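Long-range contacts in protein SSD1 (Saccharomyces cerevisiae S288C, PDB 7AM1), which binds mRNA untranslated regions and represses translation as a non-enzymatic pseudonuclease of the RNase II family, with an alternative RNA recognition site: residues A[428-433]-A[662-667]; A[636-641]-A[694-699]. One frame throughout, in Å; residues are numbered along the deposited sequence.

Overall arrangement
Along the chain, residues 428-433 come first, leading into helix 432-438, and contact 1 closes a loop from there to residues 662-667, just before helix 668-681. Strand 635-638, which opens the 636-641 segment of contact 2, lies inside that loop, whereas its partner 694-699 lies beyond it on helix 689-725, so the two contacts cross. Contact 2 closes the shorter loop, 52 residues that include helix 668-681. Their centres are about 20 Å apart, yet they touch: Arg666 CD packs 3.7 Å from Tyr636 OH. Contact 1 joins two parts of the RNB domain, the approach to helix 432-438 and the turn at 662-667; contact 2 sets the small 573-576/635-638 sheet against the long helix.

Contact 1. Residues A[428-433]-A[662-667]; sequences NLLPQS and APMRRY
Leu429 reaches toward the 662-667 turn and meets mostly backbone, while Leu430 beside it meets the side chain of Met664. Leu429 CB lies 3.4 Å from Met664 O, and farther out the CD2 methyl rests on the Arg665-Arg666 peptide, 3.7 Å from Arg665 C and 3.6 Å from Arg666 N. The other methyl, CD1, comes only loosely near Tyr667 CB. Leu430 and Met664 cross at about a right angle: Leu430 CD1 touches Met664 SD at 3.9 Å, with CE of the same methionine slightly farther away. Met664 CB leaves the backbone away from 428-433, but the bend at chi2 (-63°) places SD, and that at chi3 (-81°) places CE, both close to Leu430 CD1.

The turn is braced from within by Ala662 O, which accepts from both Arg665 N and Arg666 N. Arg665 and Arg666 both form salt bridges with Asp530, and Arg666 also pairs with Asp669. Between the segments one water accepts from Leu430 N at 3.0 Å and donates to Met664 O at 2.6 Å. The chemistry therefore divides in two: Leu430 meets Met664 through an apolar contact while Leu429 lies against the peptide backbone of the turn, and a single bridging water satisfies backbone groups on both sides, joining two loops of the RNB domain.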
loop_
_atom_site.group_PDB
_atom_site.type_symbol
_atom_site.label_atom_id
_atom_site.label_comp_id
_atom_site.label_asym_id
_atom_site.label_seq_id
_atom_site.Cartn_x
_atom_site.Cartn_y
_atom_site.Cartn_z
ATOM N N ASN A 428 9.119 15.920 3.180
ATOM C CA ASN A 428 9.822 16.106 1.922
ATOM C C ASN A 428 10.944 15.084 1.765
ATOM O O ASN A 428 11.434 14.503 2.735
ATOM C CB ASN A 428 10.438 17.504 1.835
ATOM C CG ASN A 428 9.418 18.608 1.937
ATOM O OD1 ASN A 428 8.281 18.471 1.480
ATOM N ND2 ASN A 428 9.824 19.727 2.531
ATOM N N LEU A 429 11.365 14.879 0.518
ATOM C CA LEU A 429 12.638 14.207 0.288
ATOM C C LEU A 429 13.794 15.172 0.518
ATOM O O LEU A 429 14.772 14.837 1.196
ATOM C CB LEU A 429 12.692 13.641 -1.131
ATOM C CG LEU A 429 14.012 12.990 -1.556
ATOM C CD1 LEU A 429 14.304 11.769 -0.700
ATOM C CD2 LEU A 429 13.986 12.623 -3.032
ATOM N N LEU A 430 13.677 16.374 -0.018
ATOM C CA LEU A 430 14.735 17.368 -0.061
ATOM C C LEU A 430 14.495 18.457 0.970
ATOM O O LEU A 430 13.422 18.543 1.573
ATOM C CB LEU A 430 14.808 17.978 -1.462
ATOM C CG LEU A 430 15.063 16.980 -2.593
ATOM C CD1 LEU A 430 14.808 17.622 -3.947
ATOM C CD2 LEU A 430 16.482 16.442 -2.509
ATOM N N PRO A 431 15.488 19.314 1.207
ATOM C CA PRO A 431 15.256 20.479 2.068
ATOM C C PRO A 431 14.158 21.360 1.499
ATOM O O PRO A 431 13.969 21.448 0.283
ATOM C CB PRO A 431 16.610 21.200 2.073
ATOM C CG PRO A 431 17.608 20.152 1.702
ATOM C CD PRO A 431 16.887 19.233 0.752
ATOM N N GLN A 432 13.431 22.024 2.403
ATOM C CA GLN A 432 12.362 22.921 1.983
ATOM C C GLN A 432 12.856 23.920 0.949
ATOM O O GLN A 432 12.132 24.266 0.008
ATOM C CB GLN A 432 11.794 23.663 3.194
ATOM C CG GLN A 432 10.427 23.182 3.629
ATOM C CD GLN A 432 9.373 23.403 2.565
ATOM O OE1 GLN A 432 9.530 24.251 1.689
ATOM N NE2 GLN A 432 8.292 22.635 2.632
ATOM N N SER A 433 14.102 24.381 1.097
ATOM C CA SER A 433 14.653 25.360 0.168
ATOM C C SER A 433 14.687 24.830 -1.258
ATOM O O SER A 433 14.553 25.608 -2.210
ATOM C CB SER A 433 16.059 25.764 0.616
ATOM O OG SER A 433 16.923 24.640 0.651
ATOM N N ALA A 662 9.748 11.643 -10.939
ATOM C CA ALA A 662 9.441 12.224 -9.628
ATOM C C ALA A 662 10.703 12.364 -8.782
ATOM O O ALA A 662 10.781 11.854 -7.661
ATOM C CB ALA A 662 8.383 11.386 -8.909
ATOM N N PRO A 663 11.703 13.100 -9.280
ATOM C CA PRO A 663 12.940 13.283 -8.499
ATOM C C PRO A 663 12.772 14.133 -7.249
ATOM O O PRO A 663 13.651 14.092 -6.378
ATOM C CB PRO A 663 13.884 13.957 -9.504
ATOM C CG PRO A 663 12.948 14.740 -10.387
ATOM C CD PRO A 663 11.754 13.827 -10.562
ATOM N N MET A 664 11.694 14.907 -7.124
ATOM C CA MET A 664 11.494 15.699 -5.918
ATOM C C MET A 664 11.007 14.870 -4.737
ATOM O O MET A 664 11.027 15.370 -3.608
ATOM C CB MET A 664 10.503 16.836 -6.178
ATOM C CG MET A 664 10.946 17.820 -7.252
ATOM S SD MET A 664 12.462 18.699 -6.820
ATOM C CE MET A 664 11.832 19.972 -5.734
ATOM N N ARG A 665 10.569 13.624 -4.961
ATOM C CA ARG A 665 10.076 12.784 -3.877
ATOM C C ARG A 665 10.651 11.374 -3.855
ATOM O O ARG A 665 10.408 10.653 -2.881
ATOM C CB ARG A 665 8.540 12.684 -3.925
ATOM C CG ARG A 665 7.947 12.316 -5.286
ATOM C CD ARG A 665 6.430 12.206 -5.195
ATOM N NE ARG A 665 5.810 11.710 -6.416
ATOM C CZ ARG A 665 5.652 10.422 -6.712
ATOM N NH1 ARG A 665 6.091 9.477 -5.886
ATOM N NH2 ARG A 665 5.063 10.077 -7.852
ATOM N N ARG A 666 11.409 10.965 -4.872
ATOM C CA ARG A 666 12.025 9.646 -4.929
ATOM C C ARG A 666 13.516 9.790 -5.199
ATOM O O ARG A 666 13.915 10.420 -6.185
ATOM C CB ARG A 666 11.388 8.784 -6.022
ATOM C CG ARG A 666 9.885 8.647 -5.925
ATOM C CD ARG A 666 9.381 7.577 -6.897
ATOM N NE ARG A 666 9.702 7.907 -8.289
ATOM C CZ ARG A 666 8.831 7.901 -9.299
ATOM N NH1 ARG A 666 7.561 7.573 -9.096
ATOM N NH2 ARG A 666 9.236 8.222 -10.523
ATOM N N TYR A 667 14.344 9.198 -4.334
ATOM C CA TYR A 667 15.780 9.279 -4.558
ATOM C C TYR A 667 16.244 8.360 -5.682
ATOM O O TYR A 667 17.255 8.649 -6.327
ATOM C CB TYR A 667 16.566 8.938 -3.291
ATOM C CG TYR A 667 18.040 9.198 -3.472
ATOM C CD1 TYR A 667 18.564 10.469 -3.286
ATOM C CD2 TYR A 667 18.901 8.186 -3.878
ATOM C CE1 TYR A 667 19.908 10.722 -3.474
ATOM C CE2 TYR A 667 20.246 8.429 -4.069
ATOM C CZ TYR A 667 20.744 9.697 -3.867
ATOM O OH TYR A 667 22.083 9.937 -4.056
HETATM O O HOH W 1 11.336 17.087 -1.745
#

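Contact 2. Residues A[636-641]-A[694-699]; sequences YFIAGK and ITSEYC
The sulfur of Cys699 approaches the ring of Tyr636 obliquely, making a sulfur-aromatic contact between a helix and a strand. SG lies 5.5 Å from the ring centroid, 37° off the ring normal. The closer touch is made by the carbon before it: Cys699 CB is 3.6 Å from Tyr636 CD2 and 3.9 Å from CE2. The first side-chain bond of Tyr636 points toward the helix, and the CD2 side of its ring meets the cysteine.

Ser696, one helical turn earlier, faces the root of the same tyrosine. The two CB atoms of Tyr636 and Ser696 are 4.0 Å apart, and Ser696 O sits at the ring edge, near its plane. The serine OG takes the crowded position between backbone N and carbonyl carbon (chi1 67°). There it touches Ile638 CG1 and Phe637 CA, both at 4.1 Å, and its hydrogen bond goes back to Lys693 O within the helix. Ile638 CD1 also reaches Ser696 CB, bringing the end of the isoleucine nearer than its first bond suggests. The helix side of the interface is thus made mainly by Ser696 and Cys699, set against the larger side chains of Tyr636 and Ile638. The carboxylate of Glu697 comes back to the margin of the contact, where it forms a salt bridge with Arg635.

The far end of Tyr636 is fixed elsewhere: OH bonds to His659 ND1, and the ring makes a cation-pi contact with Arg575. Strand 636-638 runs nearly antiparallel to helix segment 694-699, at 172°, their axes approaching to 7.0 Å. Strand 573-576 pairs with this strand through the backbone of Phe637 and Leu574, while Ala668 of helix 668-681 touches both Tyr636 and Cys699, placing the contact between the two-stranded sheet and two helices.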
loop_
_atom_site.group_PDB
_atom_site.type_symbol
_atom_site.label_atom_id
_atom_site.label_comp_id
_atom_site.label_asym_id
_atom_site.label_seq_id
_atom_site.Cartn_x
_atom_site.Cartn_y
_atom_site.Cartn_z
ATOM N N TYR A 636 12.951 -1.757 -7.242
ATOM C CA TYR A 636 14.146 -1.313 -7.941
ATOM C C TYR A 636 15.175 -2.442 -7.966
ATOM O O TYR A 636 15.252 -3.261 -7.045
ATOM C CB TYR A 636 14.762 -0.087 -7.272
ATOM C CG TYR A 636 13.853 1.115 -7.177
ATOM C CD1 TYR A 636 13.403 1.773 -8.317
ATOM C CD2 TYR A 636 13.478 1.614 -5.943
ATOM C CE1 TYR A 636 12.582 2.884 -8.224
ATOM C CE2 TYR A 636 12.667 2.712 -5.835
ATOM C CZ TYR A 636 12.215 3.346 -6.972
ATOM O OH TYR A 636 11.401 4.448 -6.850
ATOM N N PHE A 637 15.976 -2.471 -9.029
ATOM C CA PHE A 637 17.024 -3.472 -9.175
ATOM C C PHE A 637 18.050 -2.968 -10.181
ATOM O O PHE A 637 17.776 -2.063 -10.973
ATOM C CB PHE A 637 16.465 -4.824 -9.626
ATOM C CG PHE A 637 16.019 -4.848 -11.064
ATOM C CD1 PHE A 637 14.803 -4.294 -11.438
ATOM C CD2 PHE A 637 16.822 -5.412 -12.042
ATOM C CE1 PHE A 637 14.391 -4.316 -12.764
ATOM C CE2 PHE A 637 16.418 -5.438 -13.365
ATOM C CZ PHE A 637 15.203 -4.888 -13.727
ATOM N N ILE A 638 19.239 -3.565 -10.137
ATOM C CA ILE A 638 20.310 -3.254 -11.077
ATOM C C ILE A 638 20.310 -4.314 -12.168
ATOM O O ILE A 638 20.359 -5.517 -11.878
ATOM C CB ILE A 638 21.671 -3.182 -10.364
ATOM C CG1 ILE A 638 21.603 -2.186 -9.201
ATOM C CG2 ILE A 638 22.783 -2.818 -11.348
ATOM C CD1 ILE A 638 21.113 -0.799 -9.590
ATOM N N ALA A 639 20.285 -3.864 -13.425
ATOM C CA ALA A 639 19.999 -4.759 -14.541
ATOM C C ALA A 639 20.924 -5.965 -14.556
ATOM O O ALA A 639 20.488 -7.084 -14.849
ATOM C CB ALA A 639 20.097 -3.995 -15.866
ATOM N N GLY A 640 22.206 -5.759 -14.259
ATOM C CA GLY A 640 23.169 -6.843 -14.312
ATOM C C GLY A 640 22.973 -7.912 -13.261
ATOM O O GLY A 640 23.564 -8.990 -13.380
ATOM N N LYS A 641 22.145 -7.659 -12.258
ATOM C CA LYS A 641 21.899 -8.642 -11.213
ATOM C C LYS A 641 20.705 -9.538 -11.514
ATOM O O LYS A 641 20.439 -10.464 -10.743
ATOM C CB LYS A 641 21.670 -7.927 -9.878
ATOM C CG LYS A 641 22.824 -7.046 -9.438
ATOM C CD LYS A 641 24.105 -7.860 -9.322
ATOM C CE LYS A 641 24.916 -7.486 -8.089
ATOM N NZ LYS A 641 25.400 -8.706 -7.376
ATOM N N ILE A 694 23.257 -2.053 -3.488
ATOM C CA ILE A 694 22.937 -1.636 -2.126
ATOM C C ILE A 694 22.043 -0.406 -2.150
ATOM O O ILE A 694 21.139 -0.258 -1.318
ATOM C CB ILE A 694 24.229 -1.379 -1.325
ATOM C CG1 ILE A 694 24.971 -2.695 -1.085
ATOM C CG2 ILE A 694 23.909 -0.684 -0.009
ATOM C CD1 ILE A 694 26.358 -2.531 -0.459
ATOM N N THR A 695 22.290 0.502 -3.097
ATOM C CA THR A 695 21.454 1.689 -3.225
ATOM C C THR A 695 20.028 1.319 -3.608
ATOM O O THR A 695 19.072 1.850 -3.036
ATOM C CB THR A 695 22.066 2.645 -4.248
ATOM O OG1 THR A 695 23.310 3.136 -3.735
ATOM C CG2 THR A 695 21.142 3.823 -4.534
ATOM N N SER A 696 19.862 0.404 -4.568
ATOM C CA SER A 696 18.522 0.046 -5.018
ATOM C C SER A 696 17.735 -0.650 -3.916
ATOM O O SER A 696 16.549 -0.364 -3.722
ATOM C CB SER A 696 18.593 -0.848 -6.255
ATOM O OG SER A 696 19.148 -2.113 -5.941
ATOM N N GLU A 697 18.371 -1.560 -3.176
ATOM C CA GLU A 697 17.632 -2.265 -2.133
ATOM C C GLU A 697 17.267 -1.344 -0.976
ATOM O O GLU A 697 16.212 -1.525 -0.360
ATOM C CB GLU A 697 18.419 -3.474 -1.634
ATOM C CG GLU A 697 18.509 -4.597 -2.654
ATOM C CD GLU A 697 17.137 -5.116 -3.084
ATOM O OE1 GLU A 697 16.106 -4.707 -2.491
ATOM O OE2 GLU A 697 17.092 -5.944 -4.017
ATOM N N TYR A 698 18.121 -0.373 -0.650
ATOM C CA TYR A 698 17.746 0.626 0.346
ATOM C C TYR A 698 16.566 1.465 -0.139
ATOM O O TYR A 698 15.649 1.767 0.636
ATOM C CB TYR A 698 18.942 1.519 0.676
ATOM C CG TYR A 698 18.678 2.469 1.823
ATOM C CD1 TYR A 698 18.655 2.012 3.136
ATOM C CD2 TYR A 698 18.449 3.818 1.595
ATOM C CE1 TYR A 698 18.409 2.872 4.183
ATOM C CE2 TYR A 698 18.201 4.687 2.641
ATOM C CZ TYR A 698 18.187 4.209 3.931
ATOM O OH TYR A 698 17.945 5.068 4.977
ATOM N N CYS A 699 16.582 1.871 -1.415
ATOM C CA CYS A 699 15.441 2.593 -1.972
ATOM C C CYS A 699 14.166 1.770 -1.848
ATOM O O CYS A 699 13.103 2.304 -1.516
ATOM C CB CYS A 699 15.685 2.951 -3.440
ATOM S SG CYS A 699 16.880 4.281 -3.737
#